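Local atomic coordinates of cyclodipeptide synthase, BtCDPS (Bacillus thermoamylovorans, PDB entry 6ZTU), a protein that probably acts as an aminoacyltransferase of the cyclodipeptide synthase family, joining two amino acids delivered on tRNA into a cyclic dipeptide. Residues A[29-33]-A[48-52]; A[40-46]-A[92-97]. All coordinates share one frame. Numbering follows the deposited sequence.

How the contacts relate
Following the chain from the N terminus, the first element these contacts use is strand 28-32, then the loop that carries Phe40, then helix 42-55. Contact 1 closes the 14-residue connection, part loop and part helix, by laying helix 42-55 back over the strand. Contact 2 spans 45 residues, through strand 58-63 and helix 68-74, and brings helix 79-103 against the start of helix 42-55. Because 40-46 lies between the two halves of contact 1 and 92-97 beyond them, the contacts cross along the chain. They share helix 42-55, and their centres are about 10 Å apart. They also touch directly: Ile33 CG2 lies 3.4 Å from His93 ND1, and Ile49 CD1 3.6 Å from Ser97 O.

Contact 1: residues A[29-33]-A[48-52]; sequences ILLGI and LIDWS. With 0RE ((2S)-hexane-1,2-diol), chain B.
Helix 48-52 lies over strand 29-32 almost antiparallel, at 171°, with the short axes 10.2 Å apart at closest. The register sets Ile29 against Ser52 (CA to CA 7.1 Å) and Leu31 against Leu48 (7.6 Å). Ile29 and Leu31 direct their CA-to-CB bonds toward the helix, while Leu30 faces away. Ile29 is fully extended (chi1 t, chi2 t), so CD1 reaches the edge of the Trp51 ring at CZ3, 3.6 Å away. Trp51, itself t in chi1, leaves the helix sideways and swings its indole back to the strand. Leu31 (m, t) sits centrally: CD1 lies 3.8 Å from Ile49 CG1 and CD2 3.5 Å from Ser52 OG. That hydroxyl fits an apolar interface because, with chi1 m, Ser52 OG donates to Leu48 O at 2.9 Å, one turn back. Ile33 bends with both chi angles m, bringing CD1 to 3.8 Å from CD1 of Leu48 (m, t). Gly32 CA lies 4.0 Å from C03 of the bound hexanediol and Ile33 O 3.6 Å from its C08. Strands 28-32 and 58-63 with helix 42-55 form a beta-alpha-beta unit, the diol beside the C-terminal part of the first strand, where Rossmann-like folds commonly place ligand sites.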
loop_
_atom_site.group_PDB
_atom_site.type_symbol
_atom_site.label_atom_id
_atom_site.label_comp_id
_atom_site.label_asym_id
_atom_site.label_seq_id
_atom_site.Cartn_x
_atom_site.Cartn_y
_atom_site.Cartn_z
ATOM N N ILE A 29 5.629 -11.606 1.863
ATOM C CA ILE A 29 4.512 -10.801 1.385
ATOM C C ILE A 29 4.332 -9.609 2.319
ATOM O O ILE A 29 4.437 -9.733 3.548
ATOM C CB ILE A 29 3.216 -11.634 1.259
ATOM C CG1 ILE A 29 2.072 -10.794 0.679
ATOM C CG2 ILE A 29 2.829 -12.227 2.611
ATOM C CD1 ILE A 29 0.854 -11.635 0.260
ATOM N N LEU A 30 4.121 -8.437 1.721
ATOM C CA LEU A 30 3.775 -7.219 2.442
ATOM C C LEU A 30 2.315 -6.914 2.130
ATOM O O LEU A 30 1.967 -6.680 0.968
ATOM C CB LEU A 30 4.683 -6.059 2.012
ATOM C CG LEU A 30 4.512 -4.717 2.743
ATOM C CD1 LEU A 30 4.818 -4.886 4.239
ATOM C CD2 LEU A 30 5.385 -3.643 2.145
ATOM N N LEU A 31 1.469 -6.929 3.155
ATOM C CA LEU A 31 0.030 -6.746 2.973
ATOM C C LEU A 31 -0.289 -5.269 3.150
ATOM O O LEU A 31 -0.114 -4.724 4.235
ATOM C CB LEU A 31 -0.743 -7.600 3.978
ATOM C CG LEU A 31 -0.628 -9.106 3.762
ATOM C CD1 LEU A 31 -1.170 -9.837 4.987
ATOM C CD2 LEU A 31 -1.403 -9.510 2.504
ATOM N N GLY A 32 -0.729 -4.613 2.075
ATOM C CA GLY A 32 -1.059 -3.202 2.168
ATOM C C GLY A 32 -2.485 -2.999 2.641
ATOM O O GLY A 32 -3.421 -3.486 2.004
ATOM N N ILE A 33 -2.667 -2.310 3.768
ATOM C CA ILE A 33 -3.985 -2.073 4.354
ATOM C C ILE A 33 -4.293 -0.596 4.173
ATOM O O ILE A 33 -3.622 0.260 4.759
ATOM C CB ILE A 33 -4.041 -2.468 5.835
ATOM C CG1 ILE A 33 -3.491 -3.880 6.055
ATOM C CG2 ILE A 33 -5.468 -2.322 6.370
ATOM C CD1 ILE A 33 -4.183 -4.954 5.237
ATOM N N LEU A 48 -6.768 -12.134 4.651
ATOM C CA LEU A 48 -5.466 -11.808 4.070
ATOM C C LEU A 48 -4.341 -12.492 4.833
ATOM O O LEU A 48 -3.439 -13.093 4.236
ATOM C CB LEU A 48 -5.240 -10.296 4.072
ATOM C CG LEU A 48 -6.079 -9.401 3.163
ATOM C CD1 LEU A 48 -5.757 -7.951 3.475
ATOM C CD2 LEU A 48 -5.776 -9.720 1.703
ATOM N N ILE A 49 -4.392 -12.419 6.157
ATOM C CA ILE A 49 -3.301 -12.918 6.980
ATOM C C ILE A 49 -3.346 -14.438 7.078
ATOM O O ILE A 49 -2.306 -15.097 7.054
ATOM C CB ILE A 49 -3.342 -12.234 8.358
ATOM C CG1 ILE A 49 -2.952 -10.755 8.213
ATOM C CG2 ILE A 49 -2.414 -12.924 9.339
ATOM C CD1 ILE A 49 -3.277 -9.907 9.420
ATOM N N ASP A 50 -4.545 -15.023 7.161
ATOM C CA ASP A 50 -4.652 -16.484 7.154
ATOM C C ASP A 50 -4.073 -17.074 5.876
ATOM O O ASP A 50 -3.275 -18.016 5.919
ATOM C CB ASP A 50 -6.111 -16.913 7.311
ATOM C CG ASP A 50 -6.658 -16.627 8.691
ATOM O OD1 ASP A 50 -5.850 -16.458 9.626
ATOM O OD2 ASP A 50 -7.898 -16.576 8.837
ATOM N N TRP A 51 -4.476 -16.535 4.723
ATOM C CA TRP A 51 -3.931 -16.992 3.451
ATOM C C TRP A 51 -2.431 -16.748 3.372
ATOM O O TRP A 51 -1.680 -17.617 2.920
ATOM C CB TRP A 51 -4.659 -16.295 2.293
ATOM C CG TRP A 51 -4.114 -16.606 0.926
ATOM C CD1 TRP A 51 -4.398 -17.701 0.154
ATOM C CD2 TRP A 51 -3.209 -15.803 0.167
ATOM N NE1 TRP A 51 -3.712 -17.627 -1.035
ATOM C CE2 TRP A 51 -2.976 -16.470 -1.054
ATOM C CE3 TRP A 51 -2.573 -14.575 0.400
ATOM C CZ2 TRP A 51 -2.129 -15.955 -2.041
ATOM C CZ3 TRP A 51 -1.732 -14.064 -0.578
ATOM C CH2 TRP A 51 -1.517 -14.751 -1.785
ATOM N N SER A 52 -1.973 -15.562 3.792
ATOM C CA SER A 52 -0.547 -15.261 3.712
ATOM C C SER A 52 0.256 -16.203 4.591
ATOM O O SER A 52 1.338 -16.656 4.201
ATOM C CB SER A 52 -0.285 -13.818 4.136
ATOM O OG SER A 52 -0.778 -12.916 3.164
HETATM O O01 0RE B . -2.025 1.883 -1.409
HETATM C C02 0RE B . -2.689 0.724 -1.017
HETATM C C03 0RE B . -1.675 -0.232 -0.398
HETATM O O04 0RE B . -0.964 -0.884 -1.415
HETATM C C05 0RE B . -0.732 0.567 0.493
HETATM C C06 0RE B . -1.522 1.244 1.611
HETATM C C07 0RE B . -0.571 2.147 2.388
HETATM C C08 0RE B . -0.431 1.538 3.772
#

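Contact 2: residues A[40-46]-A[92-97]; sequences FSQNYIH and RHFRFS
Phe96, its chi1 m, lays one ring face over Gln42: Gln42 CB stands 3.5 Å from the ring centroid, only 6° off the normal, in a CH-pi contact, and Gln42 CA is 3.6 Å from Phe96 CD2. Helices 42-46 and 92-97 cross at -52°, with short axes 9.4 Å apart; the closest CA pairs are Gln42 with Phe96 (5.7 Å) and Ile45 with Ser97 (6.4 Å). Gln42 is extended (t, t), carrying its amide along the ring to Glu99. Ile45 (m, t) points at the partner helix, where CG2 is 4.1 Å from Phe96 CB and 3.7 Å from Ser97 OG, while CD1 is 4.0 Å from His93 CD2. Ser97, chi1 m, turns OG back to donate to His93 O at 2.8 Å. Ser41 is the N-cap: with chi1 p, its OG accepts from Tyr44 N at 3.1 Å. Arg92 (t, t, then p in chi3) curls round so that NH1 donates to Phe40 O at 3.1 Å, while its NH2 makes a salt bridge with Glu89. Helix 79-103 packs across the start of helix 42-55, while its His93 and Ser97 also touch strand 58-63 and Ser97 reaches strand 110-112.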
loop_
_atom_site.group_PDB
_atom_site.type_symbol
_atom_site.label_atom_id
_atom_site.label_comp_id
_atom_site.label_asym_id
_atom_site.label_seq_id
_atom_site.Cartn_x
_atom_site.Cartn_y
_atom_site.Cartn_z
ATOM N N PHE A 40 -11.452 -3.290 4.128
ATOM C CA PHE A 40 -10.578 -3.854 5.159
ATOM C C PHE A 40 -11.321 -3.959 6.489
ATOM O O PHE A 40 -10.998 -3.322 7.490
ATOM C CB PHE A 40 -9.301 -3.037 5.270
ATOM C CG PHE A 40 -8.449 -3.127 4.046
ATOM C CD1 PHE A 40 -7.583 -4.193 3.872
ATOM C CD2 PHE A 40 -8.548 -2.174 3.050
ATOM C CE1 PHE A 40 -6.804 -4.293 2.726
ATOM C CE2 PHE A 40 -7.779 -2.263 1.901
ATOM C CZ PHE A 40 -6.903 -3.329 1.741
ATOM N N SER A 41 -12.340 -4.808 6.467
ATOM C CA SER A 41 -13.036 -5.241 7.663
ATOM C C SER A 41 -12.151 -6.182 8.476
ATOM O O SER A 41 -11.117 -6.669 8.012
ATOM C CB SER A 41 -14.324 -5.965 7.284
ATOM O OG SER A 41 -14.014 -7.164 6.583
ATOM N N GLN A 42 -12.588 -6.461 9.704
ATOM C CA GLN A 42 -11.910 -7.472 10.506
ATOM C C GLN A 42 -11.829 -8.796 9.754
ATOM O O GLN A 42 -10.764 -9.421 9.679
ATOM C CB GLN A 42 -12.639 -7.645 11.840
ATOM C CG GLN A 42 -12.049 -8.709 12.731
ATOM C CD GLN A 42 -12.797 -8.833 14.044
ATOM O OE1 GLN A 42 -13.998 -8.580 14.109
ATOM N NE2 GLN A 42 -12.088 -9.212 15.098
ATOM N N ASN A 43 -12.946 -9.233 9.167
ATOM C CA ASN A 43 -12.966 -10.521 8.479
ATOM C C ASN A 43 -11.989 -10.561 7.308
ATOM O O ASN A 43 -11.286 -11.561 7.116
ATOM C CB ASN A 43 -14.376 -10.840 7.990
ATOM C CG ASN A 43 -14.514 -12.274 7.528
ATOM O OD1 ASN A 43 -14.102 -13.204 8.220
ATOM N ND2 ASN A 43 -15.078 -12.462 6.337
ATOM N N TYR A 44 -11.952 -9.500 6.498
ATOM C CA TYR A 44 -11.067 -9.490 5.335
ATOM C C TYR A 44 -9.604 -9.467 5.755
ATOM O O TYR A 44 -8.767 -10.163 5.164
ATOM C CB TYR A 44 -11.380 -8.294 4.442
ATOM C CG TYR A 44 -10.564 -8.244 3.165
ATOM C CD1 TYR A 44 -10.761 -9.178 2.157
ATOM C CD2 TYR A 44 -9.593 -7.268 2.972
ATOM C CE1 TYR A 44 -10.022 -9.141 0.985
ATOM C CE2 TYR A 44 -8.848 -7.216 1.791
ATOM C CZ TYR A 44 -9.068 -8.159 0.804
ATOM O OH TYR A 44 -8.332 -8.134 -0.365
ATOM N N ILE A 45 -9.272 -8.667 6.769
ATOM C CA ILE A 45 -7.895 -8.640 7.258
ATOM C C ILE A 45 -7.482 -10.030 7.744
ATOM O O ILE A 45 -6.374 -10.504 7.459
ATOM C CB ILE A 45 -7.744 -7.555 8.344
ATOM C CG1 ILE A 45 -7.712 -6.166 7.689
ATOM C CG2 ILE A 45 -6.496 -7.790 9.184
ATOM C CD1 ILE A 45 -7.862 -4.998 8.664
ATOM N N HIS A 46 -8.387 -10.730 8.435
ATOM C CA HIS A 46 -8.091 -12.103 8.834
ATOM C C HIS A 46 -7.880 -13.003 7.622
ATOM O O HIS A 46 -6.966 -13.837 7.609
ATOM C CB HIS A 46 -9.208 -12.643 9.728
ATOM C CG HIS A 46 -9.016 -12.322 11.179
ATOM N ND1 HIS A 46 -8.500 -13.230 12.083
ATOM C CD2 HIS A 46 -9.248 -11.184 11.878
ATOM C CE1 HIS A 46 -8.434 -12.667 13.278
ATOM N NE2 HIS A 46 -8.879 -11.426 13.181
ATOM N N ARG A 92 -7.419 0.461 14.819
ATOM C CA ARG A 92 -8.307 -0.619 14.395
ATOM C C ARG A 92 -7.570 -1.615 13.502
ATOM O O ARG A 92 -7.654 -2.832 13.703
ATOM C CB ARG A 92 -9.531 -0.046 13.673
ATOM C CG ARG A 92 -10.578 -1.091 13.304
ATOM C CD ARG A 92 -11.804 -0.486 12.606
ATOM N NE ARG A 92 -11.478 0.141 11.325
ATOM C CZ ARG A 92 -11.506 -0.476 10.141
ATOM N NH1 ARG A 92 -11.852 -1.759 10.046
ATOM N NH2 ARG A 92 -11.185 0.193 9.038
ATOM N N HIS A 93 -6.839 -1.112 12.506
ATOM C CA HIS A 93 -6.097 -2.003 11.620
ATOM C C HIS A 93 -5.067 -2.817 12.393
ATOM O O HIS A 93 -4.895 -4.017 12.144
ATOM C CB HIS A 93 -5.409 -1.196 10.517
ATOM C CG HIS A 93 -6.341 -0.692 9.459
ATOM N ND1 HIS A 93 -5.978 0.283 8.552
ATOM C CD2 HIS A 93 -7.625 -1.015 9.170
ATOM C CE1 HIS A 93 -6.997 0.531 7.746
ATOM N NE2 HIS A 93 -8.009 -0.240 8.102
ATOM N N PHE A 94 -4.364 -2.175 13.329
ATOM C CA PHE A 94 -3.366 -2.894 14.116
ATOM C C PHE A 94 -4.013 -3.996 14.946
ATOM O O PHE A 94 -3.520 -5.127 14.977
ATOM C CB PHE A 94 -2.598 -1.921 15.011
ATOM C CG PHE A 94 -1.397 -2.536 15.680
ATOM C CD1 PHE A 94 -1.541 -3.326 16.812
ATOM C CD2 PHE A 94 -0.122 -2.333 15.171
ATOM C CE1 PHE A 94 -0.430 -3.904 17.424
ATOM C CE2 PHE A 94 0.990 -2.908 15.776
ATOM C CZ PHE A 94 0.836 -3.692 16.903
ATOM N N ARG A 95 -5.120 -3.684 15.621
ATOM C CA ARG A 95 -5.790 -4.682 16.454
ATOM C C ARG A 95 -6.151 -5.924 15.648
ATOM O O ARG A 95 -5.782 -7.047 16.013
ATOM C CB ARG A 95 -7.046 -4.085 17.093
ATOM C CG ARG A 95 -7.815 -5.065 17.989
ATOM C CD ARG A 95 -9.150 -4.482 18.450
ATOM N NE ARG A 95 -9.123 -3.019 18.455
ATOM C CZ ARG A 95 -10.005 -2.248 17.823
ATOM N NH1 ARG A 95 -11.004 -2.799 17.139
ATOM N NH2 ARG A 95 -9.889 -0.924 17.876
ATOM N N PHE A 96 -6.873 -5.736 14.538
ATOM C CA PHE A 96 -7.310 -6.879 13.741
ATOM C C PHE A 96 -6.126 -7.626 13.151
ATOM O O PHE A 96 -6.145 -8.857 13.059
ATOM C CB PHE A 96 -8.248 -6.422 12.622
ATOM C CG PHE A 96 -9.536 -5.827 13.110
ATOM C CD1 PHE A 96 -10.059 -6.185 14.346
ATOM C CD2 PHE A 96 -10.234 -4.918 12.329
ATOM C CE1 PHE A 96 -11.246 -5.634 14.796
ATOM C CE2 PHE A 96 -11.428 -4.373 12.773
ATOM C CZ PHE A 96 -11.928 -4.728 14.012
ATOM N N SER A 97 -5.101 -6.898 12.708
ATOM C CA SER A 97 -3.923 -7.566 12.167
ATOM C C SER A 97 -3.198 -8.361 13.247
ATOM O O SER A 97 -2.780 -9.497 13.011
ATOM C CB SER A 97 -2.984 -6.540 11.529
ATOM O OG SER A 97 -3.648 -5.859 10.475
#